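Local structure of designed CISK-PX domain (Synthetic construct, 4OXW) at residues Ser46-Leu51 with Glu89-Arg94; Pro68-Tyr73 with Glu78-Lys83. The protein is a computationally designed version of the CISK PX domain and probably binds phosphoinositides, as natural PX domains do. All coordinates share one frame; numbering follows the deposited sequence.

Contact 1. Residues Ser46-Leu51 with Glu89-Arg94; sequences SDFYWL and EKYIQR. With SO4 (sulfate ion), chain B.
Phe-48 and Tyr-91, with Ile-92 beside them, join the two helices that pack in the core of the PX fold, and they illustrate how a few side chains can bridge a helix pair. The contact is apolar. Phe-48 presents the edge of its ring: CD1 lies 4.2 Å from CD2 of Tyr-91, and CE1 comes to 4.3 Å from CB of Ile-92. The Phe-48 and Tyr-91 side chains run past one another in opposite directions, while the backbones stay apart, 8.7 Å between the CA atoms of Phe-48 and Ile-92. Leu-51 also turns toward helix 78-96 and is partly covered by it. Phe-110 of helix 105-112 meets Phe-48 edge-to-face.

No polar bond joins these two segments. With CG anti to the backbone N (chi1 180°), Tyr-91 sends its ring toward helix 45-58, where its hydroxyl is hydrogen-bonded to ND1 of His-52, further along that helix.

A sulfate, probably from the crystallisation liquor, is held at the start of helix 45-58 by Ser-46 and by Arg-44 NH2; it may mimic a lipid phosphate. The sequence Arg-44 to Phe-48 carries the arginine and phenylalanine of the PX signature. The helix start would add favourable polarity for the anion. Ser-46 N donates to sulfate O3 over 2.8 Å at 151°, and with chi1 at 58° Ser-46 OG sits between the backbone N and the carbonyl carbon, 2.9 Å from sulfate O3.

Contact 2. Residues Pro68-Tyr73 with Glu78-Lys83; sequences PKKWIY and EQILEK
The OD1 atom of Asp-77 is approached by two backbone N-H groups at the start of helix 78-96, bonding to that of Gln-79 and weakly to that of Ile-80, whose side chain meets Lys-70 and Ile-72 across the contact. Both bonds lie in the first turn, while the contact itself is made by carbon atoms.

Ile-80 is the hub, and its CG2 methyl does most of the touching. From the loop side the aliphatic part of Lys-70 comes obliquely over this branch, CE at 3.7 Å from Ile-80 CG2 and CD at 4.0 Å from the same methyl; Lys-70 CE also reaches Ile-80 CD1 at 4.1 Å. Bends at chi3 (74°) and chi4 (57°) curl the end of the lysine, which lays CE, rather than the ammonium group, against the isoleucine. The ammonium of Lys-70 lies 6.4 Å from that of Lys-83, NZ to NZ, two like charges on exposed residues that solvent would probably screen.

Ile-72 makes the second apolar contact. The Ile-72 and Ile-80 side chains run past one another in opposite directions, with Ile-72 CD1 3.9 Å from Ile-80 CG2, and the same CD1 methyl comes to 4.3 Å from CD2 of Leu-81. Leu-81 in turn packs on Phe-15 and Tyr-28 of the sheet, so Leu-81 links the loop residue to the sheet.

Lys-70 and Ile-72 face the helix while the intervening Trp-71 points away, the alternation of an extended chain. Such a loop, following the proline-rich sequence Pro-64 to Lys-69 and leading into the next helix, is characteristic of the PX domain.

Helix 78-96 serves both contacts, contact 2 at its first turns and contact 1 further along, so one rigid element ties the buried core to a more exposed loop. Their centres lie 15 Å apart, and along the chain contact 2 is nested within the loop that contact 1 closes. A direct bridge exists as well: Tyr-49 OH of helix 45-58 and Lys-69 NZ of the loop are 3.2 Å apart, a probable hydrogen bond. The sulfate belongs to the side of contact 1, and Lys-69 NZ stands 10.1 Å from sulfate O4. In PX relatives the helix start and this loop border the phosphoinositide pocket, and the same is probable here.

Contact 1. Residues Ser46-Leu51 with Glu89-Arg94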
# COMPACT_ATOMS: atom_id res chain seq x y z
N SER A 46 3.25 5.95 4.42
CA SER A 46 3.17 7.35 3.91
C SER A 46 3.07 7.38 2.40
O SER A 46 2.50 8.33 1.86
CB SER A 46 4.37 8.17 4.37
OG SER A 46 5.59 7.61 3.96
N ASP A 47 3.61 6.37 1.71
CA ASP A 47 3.40 6.27 0.24
C ASP A 47 1.92 6.01 -0.08
O ASP A 47 1.33 6.64 -0.99
CB ASP A 47 4.25 5.22 -0.39
CG ASP A 47 5.75 5.45 -0.18
OD1 ASP A 47 6.18 6.60 -0.28
OD2 ASP A 47 6.45 4.43 -0.05
N PHE A 48 1.32 5.07 0.61
CA PHE A 48 -0.11 4.80 0.48
C PHE A 48 -0.95 6.02 0.81
O PHE A 48 -1.93 6.30 0.14
CB PHE A 48 -0.60 3.70 1.40
CG PHE A 48 -0.22 2.30 1.01
CD1 PHE A 48 -1.13 1.51 0.29
CD2 PHE A 48 0.97 1.73 1.41
CE1 PHE A 48 -0.80 0.20 -0.01
CE2 PHE A 48 1.30 0.41 1.10
CZ PHE A 48 0.40 -0.36 0.39
N TYR A 49 -0.55 6.78 1.83
CA TYR A 49 -1.30 7.96 2.25
C TYR A 49 -1.28 9.06 1.17
O TYR A 49 -2.31 9.64 0.87
CB TYR A 49 -0.71 8.48 3.55
CG TYR A 49 -1.49 9.61 4.18
CD1 TYR A 49 -2.51 9.36 5.08
CD2 TYR A 49 -1.16 10.91 3.89
CE1 TYR A 49 -3.23 10.39 5.65
CE2 TYR A 49 -1.85 11.95 4.46
CZ TYR A 49 -2.88 11.69 5.33
OH TYR A 49 -3.54 12.75 5.89
N TRP A 50 -0.10 9.29 0.59
CA TRP A 50 0.04 10.24 -0.51
C TRP A 50 -0.80 9.80 -1.72
O TRP A 50 -1.55 10.63 -2.29
CB TRP A 50 1.51 10.43 -0.91
CG TRP A 50 1.75 11.65 -1.79
CD1 TRP A 50 2.01 12.92 -1.37
CD2 TRP A 50 1.74 11.69 -3.21
NE1 TRP A 50 2.15 13.76 -2.46
CE2 TRP A 50 2.01 13.03 -3.60
CE3 TRP A 50 1.52 10.73 -4.19
CZ2 TRP A 50 2.06 13.41 -4.93
CZ3 TRP A 50 1.59 11.11 -5.50
CH2 TRP A 50 1.85 12.44 -5.87
N LEU A 51 -0.71 8.51 -2.10
CA LEU A 51 -1.50 7.97 -3.21
C LEU A 51 -2.99 8.25 -2.95
O LEU A 51 -3.73 8.73 -3.82
CB LEU A 51 -1.28 6.47 -3.34
CG LEU A 51 -2.22 5.81 -4.33
CD1 LEU A 51 -1.86 6.27 -5.74
CD2 LEU A 51 -2.13 4.31 -4.20
N GLU A 89 -3.59 -4.12 2.39
CA GLU A 89 -3.85 -5.14 1.35
C GLU A 89 -5.28 -5.02 0.78
O GLU A 89 -5.49 -4.98 -0.43
CB GLU A 89 -3.59 -6.55 1.86
CG GLU A 89 -3.90 -7.63 0.84
CD GLU A 89 -3.56 -9.02 1.36
OE1 GLU A 89 -4.32 -9.47 2.25
OE2 GLU A 89 -2.55 -9.63 0.93
N LYS A 90 -6.26 -4.94 1.66
CA LYS A 90 -7.68 -4.77 1.23
C LYS A 90 -7.81 -3.47 0.45
O LYS A 90 -8.47 -3.40 -0.60
CB LYS A 90 -8.60 -4.78 2.47
CG LYS A 90 -10.05 -4.49 2.11
CD LYS A 90 -10.94 -4.81 3.31
CE LYS A 90 -12.32 -4.18 3.17
NZ LYS A 90 -13.16 -4.34 4.41
N TYR A 91 -7.14 -2.41 0.93
CA TYR A 91 -7.19 -1.11 0.24
C TYR A 91 -6.69 -1.19 -1.22
O TYR A 91 -7.40 -0.81 -2.16
CB TYR A 91 -6.34 -0.11 0.99
CG TYR A 91 -6.31 1.27 0.35
CD1 TYR A 91 -7.33 2.19 0.61
CD2 TYR A 91 -5.24 1.67 -0.45
CE1 TYR A 91 -7.32 3.45 0.01
CE2 TYR A 91 -5.20 2.93 -1.03
CZ TYR A 91 -6.25 3.81 -0.82
OH TYR A 91 -6.18 5.04 -1.41
N ILE A 92 -5.47 -1.69 -1.39
CA ILE A 92 -4.89 -1.73 -2.72
C ILE A 92 -5.64 -2.73 -3.62
O ILE A 92 -5.79 -2.50 -4.84
CB ILE A 92 -3.35 -1.91 -2.69
CG1 ILE A 92 -2.74 -1.57 -4.06
CG2 ILE A 92 -2.96 -3.33 -2.27
CD1 ILE A 92 -2.91 -0.13 -4.52
N GLN A 93 -6.16 -3.80 -3.03
CA GLN A 93 -7.02 -4.76 -3.82
C GLN A 93 -8.27 -4.07 -4.33
O GLN A 93 -8.70 -4.28 -5.48
CB GLN A 93 -7.35 -6.01 -3.00
CG GLN A 93 -6.17 -6.91 -2.82
CD GLN A 93 -6.40 -8.11 -1.90
OE1 GLN A 93 -7.36 -8.16 -1.15
NE2 GLN A 93 -5.49 -9.08 -1.98
N ARG A 94 -8.87 -3.25 -3.47
CA ARG A 94 -10.04 -2.51 -3.86
C ARG A 94 -9.72 -1.52 -4.94
O ARG A 94 -10.51 -1.34 -5.87
CB ARG A 94 -10.62 -1.82 -2.66
CG ARG A 94 -11.45 -2.74 -1.80
CD ARG A 94 -12.89 -2.75 -2.31
NE ARG A 94 -13.73 -3.80 -1.74
CZ ARG A 94 -13.99 -3.95 -0.44
NH1 ARG A 94 -13.45 -3.11 0.45
NH2 ARG A 94 -14.77 -4.94 -0.04
S SO4 B . 5.67 5.70 7.68
O1 SO4 B . 5.28 4.45 8.44
O2 SO4 B . 7.12 5.82 8.02
O3 SO4 B . 5.36 5.77 6.24
O4 SO4 B . 4.85 6.77 8.25

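Contact 2. Residues Pro68-Tyr73 with Glu78-Lys83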
# COMPACT_ATOMS: atom_id res chain seq x y z
N PRO A 68 -6.14 3.88 9.04
CA PRO A 68 -5.89 5.15 9.69
C PRO A 68 -4.44 5.45 10.09
O PRO A 68 -3.60 4.54 10.28
CB PRO A 68 -6.74 5.05 10.96
CG PRO A 68 -6.81 3.63 11.26
CD PRO A 68 -6.80 2.92 9.93
N LYS A 69 -4.17 6.74 10.30
CA LYS A 69 -2.93 7.18 10.89
C LYS A 69 -2.92 6.76 12.35
O LYS A 69 -3.95 6.72 13.00
CB LYS A 69 -2.75 8.71 10.82
CG LYS A 69 -2.53 9.23 9.42
CD LYS A 69 -2.11 10.69 9.44
CE LYS A 69 -3.29 11.60 9.74
NZ LYS A 69 -3.14 12.93 9.06
N LYS A 70 -1.71 6.42 12.82
CA LYS A 70 -1.52 5.93 14.18
C LYS A 70 -0.22 6.45 14.72
O LYS A 70 0.74 6.63 14.00
CB LYS A 70 -1.46 4.39 14.23
CG LYS A 70 -2.75 3.69 13.75
CD LYS A 70 -2.69 2.16 13.80
CE LYS A 70 -2.78 1.67 15.23
NZ LYS A 70 -4.00 2.11 15.99
N TRP A 71 -0.19 6.69 16.01
CA TRP A 71 1.06 6.82 16.73
C TRP A 71 1.54 5.36 16.98
O TRP A 71 0.89 4.54 17.67
CB TRP A 71 0.81 7.54 18.05
CG TRP A 71 1.94 7.44 19.04
CD1 TRP A 71 3.15 8.06 18.96
CD2 TRP A 71 1.93 6.72 20.28
NE1 TRP A 71 3.92 7.75 20.08
CE2 TRP A 71 3.19 6.92 20.89
CE3 TRP A 71 1.00 5.91 20.93
CZ2 TRP A 71 3.51 6.35 22.13
CZ3 TRP A 71 1.34 5.32 22.13
CH2 TRP A 71 2.57 5.56 22.71
N ILE A 72 2.65 5.02 16.42
CA ILE A 72 3.18 3.62 16.57
C ILE A 72 4.52 3.79 17.22
O ILE A 72 5.39 4.37 16.62
CB ILE A 72 3.36 2.88 15.21
CG1 ILE A 72 2.10 3.04 14.38
CG2 ILE A 72 3.69 1.39 15.41
CD1 ILE A 72 2.03 2.14 13.21
N TYR A 73 4.67 3.29 18.45
CA TYR A 73 5.89 3.50 19.20
C TYR A 73 7.05 2.57 18.78
O TYR A 73 7.00 1.35 19.01
CB TYR A 73 5.58 3.32 20.67
CG TYR A 73 6.78 3.26 21.58
CD1 TYR A 73 7.45 4.42 21.96
CD2 TYR A 73 7.19 2.04 22.13
CE1 TYR A 73 8.53 4.36 22.83
CE2 TYR A 73 8.26 1.98 23.01
CZ TYR A 73 8.93 3.14 23.36
OH TYR A 73 10.00 3.05 24.22
N GLU A 78 4.18 -5.28 16.60
CA GLU A 78 3.92 -6.09 15.45
C GLU A 78 2.49 -6.46 15.32
O GLU A 78 2.05 -6.78 14.23
CB GLU A 78 4.80 -7.36 15.47
CG GLU A 78 6.24 -7.08 15.05
CD GLU A 78 7.16 -6.94 16.23
OE1 GLU A 78 6.64 -6.75 17.36
OE2 GLU A 78 8.39 -7.02 16.04
N GLN A 79 1.71 -6.42 16.40
CA GLN A 79 0.34 -6.75 16.29
C GLN A 79 -0.37 -5.63 15.49
O GLN A 79 -1.21 -5.90 14.62
CB GLN A 79 -0.26 -6.94 17.66
CG GLN A 79 -1.73 -6.63 17.78
CD GLN A 79 -2.13 -6.52 19.24
OE1 GLN A 79 -2.75 -7.43 19.79
NE2 GLN A 79 -1.75 -5.40 19.89
N ILE A 80 0.00 -4.39 15.80
CA ILE A 80 -0.51 -3.21 15.03
C ILE A 80 -0.09 -3.30 13.55
O ILE A 80 -0.90 -3.06 12.64
CB ILE A 80 0.02 -1.91 15.65
CG1 ILE A 80 -0.73 -1.62 16.95
CG2 ILE A 80 -0.08 -0.74 14.68
CD1 ILE A 80 -0.20 -0.40 17.67
N LEU A 81 1.16 -3.66 13.31
CA LEU A 81 1.66 -3.82 11.93
C LEU A 81 0.96 -4.95 11.17
O LEU A 81 0.66 -4.80 9.98
CB LEU A 81 3.18 -4.00 11.90
CG LEU A 81 4.08 -2.89 12.46
CD1 LEU A 81 5.56 -3.20 12.46
CD2 LEU A 81 3.78 -1.56 11.75
N GLU A 82 0.64 -6.08 11.81
CA GLU A 82 -0.09 -7.09 11.10
C GLU A 82 -1.48 -6.63 10.64
O GLU A 82 -1.91 -6.96 9.54
CB GLU A 82 -0.29 -8.36 11.94
CG GLU A 82 0.97 -9.11 12.28
CD GLU A 82 1.71 -9.71 11.10
OE1 GLU A 82 1.15 -9.83 9.99
OE2 GLU A 82 2.92 -9.98 11.29
N LYS A 83 -2.18 -5.88 11.50
CA LYS A 83 -3.51 -5.35 11.17
C LYS A 83 -3.42 -4.27 10.10
O LYS A 83 -4.26 -4.26 9.20
CB LYS A 83 -4.19 -4.76 12.40
CG LYS A 83 -5.56 -4.18 12.07
CD LYS A 83 -6.20 -3.43 13.26
CE LYS A 83 -7.57 -2.87 12.90
NZ LYS A 83 -8.25 -2.31 14.11